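PDB 7OCX: embryonic developmental protein tofu-6 from Caenorhabditis elegans, which takes part in piRNA (21U-RNA) biogenesis as a PETISCO complex component, pairing its RNA recognition motif domain with that of PID-3. Local coordinates for residues 17-22 against 71-76. Numbering follows the deposited sequence.
Sequences AGFHIR and DEVRKN
F19 extends from the central strand of the sheet to V73 and R74 of helix 67-75, joining the two layers of this RNA recognition motif, an alpha-beta sandwich whose second helix here lies over the first strand. Strand 18-22 and helix 71-75 run 43° apart, their axes 10.3 Å from each other, a gap filled mainly by the F19 ring. The inner part is apolar and tightly packed. V73 approaches from the opposite direction and sets CG1 3.9 Å from F19 CZ; CG1 stands anti to the backbone N (chi1 169°), which swings it toward the far end of the ring. F37 and F40 also pack on V73, while V91 and M64 touch F19 from the neighbouring strands, and both F19 and V73 are buried. The other side is polar and faces solvent in part, though its contact is just as close. R74, partly exposed, runs extended from CG to NE along the end of the ring, and its NH2 comes to 3.5 Å from F19 CE1. The guanidinium turns one face to the phenyl, with F19 CZ 3.8 Å above the centre of that plane; the two planes are 47° apart, short of a parallel stack. NH2 forms a salt bridge to D93, and NH1 meets D71 and the carbonyl of D16. D71 also pairs with R73 of the PID-3 chain, which packs on R74, so the polar margin reaches the subunit interface. A leucine in place of R74 would probably cost D93 and D71 their bonds to the guanidinium and strip that group from over F19 CZ and CE1. Within the helix, a salt bridge joins R74 NH1 to D71 OD1 at 3.2 Å; the oxygen lies near the guanidinium plane, while the nitrogen reaches it on the anti side, 25° out of the carboxylate plane.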
ATOM      1  N   ALA C  17      -3.013   9.819  16.626  1.00 34.32           N
ATOM      2  CA  ALA C  17      -4.081   9.017  16.049  1.00 36.77           C
ATOM      3  C   ALA C  17      -4.910   8.306  17.102  1.00 34.82           C
ATOM      4  O   ALA C  17      -5.903   7.663  16.755  1.00 35.59           O
ATOM      5  CB  ALA C  17      -3.511   7.980  15.074  1.00 38.95           C
ATOM      6  N   GLY C  18      -4.548   8.435  18.373  1.00 36.39           N
ATOM      7  CA  GLY C  18      -5.183   7.662  19.416  1.00 34.30           C
ATOM      8  C   GLY C  18      -5.911   8.447  20.484  1.00 37.67           C
ATOM      9  O   GLY C  18      -5.619   9.622  20.743  1.00 41.32           O
ATOM     10  N   PHE C  19      -6.848   7.765  21.141  1.00 35.36           N
ATOM     11  CA  PHE C  19      -7.711   8.376  22.132  1.00 44.19           C
ATOM     12  C   PHE C  19      -7.847   7.493  23.361  1.00 40.62           C
ATOM     13  O   PHE C  19      -7.872   6.264  23.263  1.00 37.66           O
ATOM     14  CB  PHE C  19      -9.108   8.604  21.579  1.00 41.43           C
ATOM     15  CG  PHE C  19      -9.145   9.469  20.382  1.00 40.88           C
ATOM     16  CD1 PHE C  19      -8.973  10.836  20.499  1.00 43.45           C
ATOM     17  CD2 PHE C  19      -9.338   8.920  19.128  1.00 38.82           C
ATOM     18  CE1 PHE C  19      -9.008  11.630  19.388  1.00 46.81           C
ATOM     19  CE2 PHE C  19      -9.384   9.709  18.015  1.00 41.84           C
ATOM     20  CZ  PHE C  19      -9.208  11.070  18.146  1.00 46.68           C
ATOM     21  N   HIS C  20      -7.951   8.146  24.518  1.00 40.32           N
ATOM     22  CA  HIS C  20      -8.443   7.516  25.735  1.00 48.79           C
ATOM     23  C   HIS C  20      -9.943   7.767  25.802  1.00 45.93           C
ATOM     24  O   HIS C  20     -10.409   8.873  25.495  1.00 46.00           O
ATOM     25  CB  HIS C  20      -7.755   8.084  26.976  1.00 52.58           C
ATOM     26  CG  HIS C  20      -6.306   7.715  27.082  1.00 58.91           C
ATOM     27  ND1 HIS C  20      -5.873   6.421  27.286  1.00 62.27           N
ATOM     28  CD2 HIS C  20      -5.187   8.480  27.028  1.00 61.02           C
ATOM     29  CE1 HIS C  20      -4.553   6.404  27.341  1.00 71.82           C
ATOM     30  NE2 HIS C  20      -4.112   7.641  27.187  1.00 64.50           N
ATOM     31  N   ILE C  21     -10.694   6.734  26.185  1.00 45.96           N
ATOM     32  CA  ILE C  21     -12.152   6.750  26.185  1.00 46.72           C
ATOM     33  C   ILE C  21     -12.643   6.470  27.593  1.00 45.94           C
ATOM     34  O   ILE C  21     -12.289   5.437  28.173  1.00 47.24           O
ATOM     35  CB  ILE C  21     -12.753   5.681  25.254  1.00 44.32           C
ATOM     36  CG1 ILE C  21     -12.067   5.662  23.903  1.00 42.50           C
ATOM     37  CG2 ILE C  21     -14.251   5.921  25.143  1.00 43.29           C
ATOM     38  CD1 ILE C  21     -12.202   6.905  23.148  1.00 37.60           C
ATOM     39  N   ARG C  22     -13.508   7.336  28.112  1.00 45.97           N
ATOM     40  CA  ARG C  22     -14.133   7.106  29.408  1.00 57.02           C
ATOM     41  C   ARG C  22     -15.650   7.128  29.252  1.00 49.05           C
ATOM     42  O   ARG C  22     -16.186   7.582  28.237  1.00 51.17           O
ATOM     43  CB  ARG C  22     -13.677   8.165  30.418  1.00 63.64           C
ATOM     44  CG  ARG C  22     -12.209   8.035  30.803  1.00 68.17           C
ATOM     45  CD  ARG C  22     -12.026   7.582  32.241  1.00 77.80           C
ATOM     46  NE  ARG C  22     -12.197   8.681  33.184  1.00 98.86           N
ATOM     47  CZ  ARG C  22     -13.212   8.810  34.030  1.00111.88           C
ATOM     48  NH1 ARG C  22     -14.191   7.922  34.082  1.00108.90           N
ATOM     49  NH2 ARG C  22     -13.238   9.857  34.850  1.00117.67           N
ATOM     50  N   ASP C  71      -8.735  12.968  13.203  1.00 47.68           N
ATOM     51  CA  ASP C  71      -9.251  14.328  13.089  1.00 56.60           C
ATOM     52  C   ASP C  71     -10.756  14.330  12.810  1.00 54.65           C
ATOM     53  O   ASP C  71     -11.486  15.169  13.352  1.00 60.48           O
ATOM     54  CB  ASP C  71      -8.504  15.112  12.003  1.00 57.20           C
ATOM     55  CG  ASP C  71      -7.098  15.527  12.435  1.00 59.17           C
ATOM     56  OD1 ASP C  71      -6.809  15.500  13.653  1.00 56.08           O
ATOM     57  OD2 ASP C  71      -6.313  15.982  11.585  1.00 58.48           O
ATOM     58  N   GLU C  72     -11.241  13.401  11.967  1.00 59.66           N
ATOM     59  CA  GLU C  72     -12.688  13.308  11.742  1.00 64.98           C
ATOM     60  C   GLU C  72     -13.436  12.941  13.020  1.00 65.03           C
ATOM     61  O   GLU C  72     -14.605  13.310  13.180  1.00 69.03           O
ATOM     62  CB  GLU C  72     -13.022  12.294  10.638  1.00 68.30           C
ATOM     63  CG  GLU C  72     -12.404  12.573   9.264  1.00 80.25           C
ATOM     64  CD  GLU C  72     -13.395  13.206   8.278  1.00 99.99           C
ATOM     65  OE1 GLU C  72     -12.950  13.949   7.379  1.00 95.43           O
ATOM     66  OE2 GLU C  72     -14.613  12.936   8.382  1.00 95.00           O
ATOM     67  N   VAL C  73     -12.799  12.200  13.931  1.00 54.80           N
ATOM     68  CA  VAL C  73     -13.371  12.020  15.262  1.00 55.23           C
ATOM     69  C   VAL C  73     -13.396  13.344  16.008  1.00 61.57           C
ATOM     70  O   VAL C  73     -14.450  13.789  16.482  1.00 67.03           O
ATOM     71  CB  VAL C  73     -12.591  10.954  16.054  1.00 49.61           C
ATOM     72  CG1 VAL C  73     -13.011  10.967  17.513  1.00 50.39           C
ATOM     73  CG2 VAL C  73     -12.831   9.589  15.454  1.00 47.98           C
ATOM     74  N   ARG C  74     -12.239  14.003  16.115  1.00 54.46           N
ATOM     75  CA  ARG C  74     -12.174  15.285  16.811  1.00 61.27           C
ATOM     76  C   ARG C  74     -13.219  16.265  16.284  1.00 68.96           C
ATOM     77  O   ARG C  74     -13.681  17.136  17.034  1.00 68.83           O
ATOM     78  CB  ARG C  74     -10.753  15.864  16.696  1.00 57.80           C
ATOM     79  CG  ARG C  74      -9.677  15.017  17.417  1.00 52.53           C
ATOM     80  CD  ARG C  74      -8.286  15.670  17.497  1.00 62.05           C
ATOM     81  NE  ARG C  74      -7.357  14.813  18.224  1.00 57.19           N
ATOM     82  CZ  ARG C  74      -6.555  13.909  17.679  1.00 50.22           C
ATOM     83  NH1 ARG C  74      -6.389  13.823  16.370  1.00 51.02           N
ATOM     84  NH2 ARG C  74      -5.917  13.056  18.473  1.00 48.95           N
ATOM     85  N   LYS C  75     -13.624  16.131  15.011  1.00 70.98           N
ATOM     86  CA  LYS C  75     -14.624  17.048  14.459  1.00 81.41           C
ATOM     87  C   LYS C  75     -16.001  16.845  15.084  1.00 77.92           C
ATOM     88  O   LYS C  75     -16.709  17.823  15.355  1.00 83.24           O
ATOM     89  CB  LYS C  75     -14.762  16.909  12.938  1.00 79.86           C
ATOM     90  CG  LYS C  75     -13.630  17.462  12.096  1.00 83.82           C
ATOM     91  CD  LYS C  75     -13.823  17.141  10.611  1.00 81.95           C
ATOM     92  CE  LYS C  75     -12.611  16.409  10.042  1.00 89.58           C
ATOM     93  NZ  LYS C  75     -11.642  17.306   9.335  1.00 93.09           N
ATOM     94  N   ASN C  76     -16.416  15.586  15.279  1.00 70.40           N
ATOM     95  CA  ASN C  76     -17.758  15.298  15.767  1.00 73.33           C
ATOM     96  C   ASN C  76     -17.866  15.376  17.281  1.00 75.62           C
ATOM     97  O   ASN C  76     -18.905  15.003  17.837  1.00 73.37           O
ATOM     98  CB  ASN C  76     -18.233  13.917  15.311  1.00 77.97           C
ATOM     99  CG  ASN C  76     -18.284  13.787  13.808  1.00 83.32           C
ATOM    100  OD1 ASN C  76     -17.311  14.090  13.118  1.00 78.64           O
ATOM    101  ND2 ASN C  76     -19.453  13.414  13.284  1.00 82.45           N
TER